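Local coordinates for protein NRPS (Penicillium fellutanum, PDB 6NKI) that belongs to a nonribosomal peptide synthetase and forms a Rossmann-type domain of the male sterility family that holds NADPH, at residues N263-D268 and P336-R341. Numbering follows the deposited sequence.
Sequences NSDESD and PSSSQR
Asp265 reaches across to the first turn of helix 339-351 and takes the backbone N-H of Ser339 on its OD2, with Ser339 N to Asp265 OD2 at 2.9 Å and a fairly straight N-H...O angle of 160°. The amide comes down on the carboxylate from above its plane, 48° out of it. Asp265 OD2 is also 3.2 Å from Ser338 CB. A negative group set at this N-terminal end would probably be favoured by the helix dipole. Beside it, the carboxamide of Asn263 packs on Ser339, its CG 3.6 Å from Ser339 CA and its ND2 3.5 Å from Ser339 CB. Asn263 carries CG anti to the backbone N (chi1 -177°); its OD1, set by the next torsion, accepts from Asp265 N at 3.1 Å. This Asx turn is consistent with holding the bend from which Asp265 meets the helix, while ND2 of the buried Asn263 donates to Gly371 O. One backbone bond, Ser264 N to Ser337 O at 3.0 Å, ties the two segments together, and Ser264 CB rests on the ring carbon CB of Pro336 at 3.8 Å. On the helix side, Ser338 is the N-cap: its OG accepts from Arg341 N at 2.8 Å, so the cap's own hydroxyl serves one amide of the first turn and Asp265 another. The loop passes alongside helix 319-330, where Ser267 and Ser320 share a backbone hydrogen bond, before strand 270-275. Asn263 and Ser337 pair as a parallel bridge at the C-terminal end of the two-stranded sheet of 261-263 and 335-337; the contact thus joins an Asx turn ending one short parallel strand to a serine-capped helix following the other, on the surface of the chain.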
ATOM      1  N   ASN A 263     -15.646   6.836  21.892  1.00107.87           N
ATOM      2  CA  ASN A 263     -15.358   5.754  22.825  1.00110.18           C
ATOM      3  C   ASN A 263     -13.857   5.489  22.861  1.00111.35           C
ATOM      4  O   ASN A 263     -13.256   5.126  21.842  1.00108.53           O
ATOM      5  CB  ASN A 263     -16.115   4.498  22.419  1.00104.97           C
ATOM      6  CG  ASN A 263     -15.917   3.362  23.391  1.00114.97           C
ATOM      7  OD1 ASN A 263     -15.237   3.496  24.408  1.00109.49           O
ATOM      8  ND2 ASN A 263     -16.489   2.213  23.063  1.00113.18           N
ATOM      9  N   SER A 264     -13.259   5.651  24.040  1.00118.37           N
ATOM     10  CA  SER A 264     -11.816   5.531  24.212  1.00121.20           C
ATOM     11  C   SER A 264     -11.410   4.326  25.052  1.00118.54           C
ATOM     12  O   SER A 264     -10.222   4.185  25.375  1.00111.53           O
ATOM     13  CB  SER A 264     -11.251   6.803  24.851  1.00133.11           C
ATOM     14  OG  SER A 264      -9.866   6.652  25.113  1.00134.83           O
ATOM     15  N   ASP A 265     -12.353   3.460  25.422  1.00120.22           N
ATOM     16  CA  ASP A 265     -12.029   2.352  26.312  1.00126.66           C
ATOM     17  C   ASP A 265     -11.508   1.131  25.575  1.00125.10           C
ATOM     18  O   ASP A 265     -11.243   0.108  26.211  1.00131.65           O
ATOM     19  CB  ASP A 265     -13.248   1.970  27.157  1.00133.43           C
ATOM     20  CG  ASP A 265     -13.591   3.029  28.189  1.00137.96           C
ATOM     21  OD1 ASP A 265     -12.667   3.781  28.582  1.00140.66           O
ATOM     22  OD2 ASP A 265     -14.766   3.099  28.612  1.00138.95           O
ATOM     23  N   GLU A 266     -11.327   1.218  24.266  1.00122.92           N
ATOM     24  CA  GLU A 266     -10.833   0.105  23.473  1.00117.59           C
ATOM     25  C   GLU A 266      -9.631   0.504  22.634  1.00112.53           C
ATOM     26  O   GLU A 266      -9.457  -0.004  21.525  1.00108.28           O
ATOM     27  CB  GLU A 266     -11.925  -0.424  22.558  1.00113.86           C
ATOM     28  CG  GLU A 266     -12.407   0.632  21.588  1.00113.03           C
ATOM     29  CD  GLU A 266     -13.235   0.032  20.499  1.00112.53           C
ATOM     30  OE1 GLU A 266     -13.305  -1.216  20.468  1.00111.83           O
ATOM     31  OE2 GLU A 266     -13.818   0.797  19.697  1.00111.64           O
ATOM     32  N   SER A 267      -8.799   1.419  23.144  1.00112.45           N
ATOM     33  CA  SER A 267      -7.669   1.913  22.358  1.00110.49           C
ATOM     34  C   SER A 267      -6.716   0.792  21.942  1.00109.06           C
ATOM     35  O   SER A 267      -6.089   0.871  20.876  1.00103.17           O
ATOM     36  CB  SER A 267      -6.922   2.992  23.135  1.00111.80           C
ATOM     37  OG  SER A 267      -7.665   4.190  23.110  1.00112.43           O
ATOM     38  N   ASP A 268      -6.612  -0.264  22.741  1.00115.23           N
ATOM     39  CA  ASP A 268      -5.714  -1.355  22.405  1.00120.09           C
ATOM     40  C   ASP A 268      -6.381  -2.416  21.531  1.00115.88           C
ATOM     41  O   ASP A 268      -5.712  -3.370  21.125  1.00118.01           O
ATOM     42  CB  ASP A 268      -5.158  -1.977  23.695  1.00138.10           C
ATOM     43  CG  ASP A 268      -3.817  -2.675  23.491  1.00150.74           C
ATOM     44  OD1 ASP A 268      -3.342  -2.760  22.336  1.00145.71           O
ATOM     45  OD2 ASP A 268      -3.219  -3.101  24.507  1.00156.30           O
ATOM     46  N   PRO A 336     -12.501  12.193  24.882  1.00126.27           N
ATOM     47  CA  PRO A 336     -12.377  10.753  24.974  1.00126.73           C
ATOM     48  C   PRO A 336     -13.329  10.236  26.052  1.00126.21           C
ATOM     49  O   PRO A 336     -12.920  10.079  27.171  1.00130.31           O
ATOM     50  CB  PRO A 336     -10.943  10.562  25.470  1.00131.61           C
ATOM     51  CG  PRO A 336     -10.662  11.812  26.247  1.00133.60           C
ATOM     52  CD  PRO A 336     -11.391  12.900  25.495  1.00127.95           C
ATOM     53  N   SER A 337     -14.569   9.955  25.652  1.00122.79           N
ATOM     54  CA  SER A 337     -15.630   9.435  26.552  1.00127.87           C
ATOM     55  C   SER A 337     -15.453   7.933  26.784  1.00127.42           C
ATOM     56  O   SER A 337     -14.649   7.315  26.086  1.00123.74           O
ATOM     57  CB  SER A 337     -16.993   9.717  25.990  1.00129.88           C
ATOM     58  OG  SER A 337     -17.107  11.071  25.592  1.00131.32           O
ATOM     59  N   SER A 338     -16.147   7.392  27.784  1.00133.88           N
ATOM     60  CA  SER A 338     -16.117   5.964  28.041  1.00135.88           C
ATOM     61  C   SER A 338     -17.089   5.262  27.100  1.00133.92           C
ATOM     62  O   SER A 338     -17.858   5.893  26.369  1.00132.54           O
ATOM     63  CB  SER A 338     -16.469   5.662  29.501  1.00141.57           C
ATOM     64  OG  SER A 338     -17.833   5.918  29.773  1.00134.52           O
ATOM     65  N   SER A 339     -17.053   3.932  27.120  1.00135.28           N
ATOM     66  CA  SER A 339     -18.023   3.182  26.332  1.00137.32           C
ATOM     67  C   SER A 339     -19.440   3.391  26.863  1.00136.15           C
ATOM     68  O   SER A 339     -20.385   3.530  26.077  1.00132.78           O
ATOM     69  CB  SER A 339     -17.649   1.699  26.303  1.00139.60           C
ATOM     70  OG  SER A 339     -17.773   1.103  27.581  1.00145.54           O
ATOM     71  N   GLN A 340     -19.606   3.456  28.194  1.00143.62           N
ATOM     72  CA  GLN A 340     -20.938   3.722  28.734  1.00145.85           C
ATOM     73  C   GLN A 340     -21.352   5.170  28.511  1.00143.21           C
ATOM     74  O   GLN A 340     -22.523   5.437  28.222  1.00142.44           O
ATOM     75  CB  GLN A 340     -21.040   3.378  30.221  1.00151.18           C
ATOM     76  CG  GLN A 340     -21.110   1.908  30.591  1.00155.34           C
ATOM     77  CD  GLN A 340     -21.667   1.707  32.024  1.00167.31           C
ATOM     78  OE1 GLN A 340     -22.037   2.672  32.706  1.00172.90           O
ATOM     79  NE2 GLN A 340     -21.721   0.455  32.473  1.00171.92           N
ATOM     80  N   ARG A 341     -20.429   6.123  28.662  1.00142.24           N
ATOM     81  CA  ARG A 341     -20.776   7.516  28.392  1.00141.48           C
ATOM     82  C   ARG A 341     -21.234   7.700  26.959  1.00133.37           C
ATOM     83  O   ARG A 341     -22.288   8.293  26.698  1.00134.16           O
ATOM     84  CB  ARG A 341     -19.590   8.437  28.687  1.00143.02           C
ATOM     85  CG  ARG A 341     -19.373   8.667  30.165  1.00151.15           C
ATOM     86  CD  ARG A 341     -20.493   9.525  30.725  1.00158.46           C
ATOM     87  NE  ARG A 341     -20.414   9.602  32.169  1.00153.31           N
ATOM     88  CZ  ARG A 341     -20.958   8.684  32.951  1.00163.88           C
ATOM     89  NH1 ARG A 341     -21.583   7.655  32.389  1.00159.52           N
ATOM     90  NH2 ARG A 341     -20.882   8.783  34.278  1.00171.15           N
TER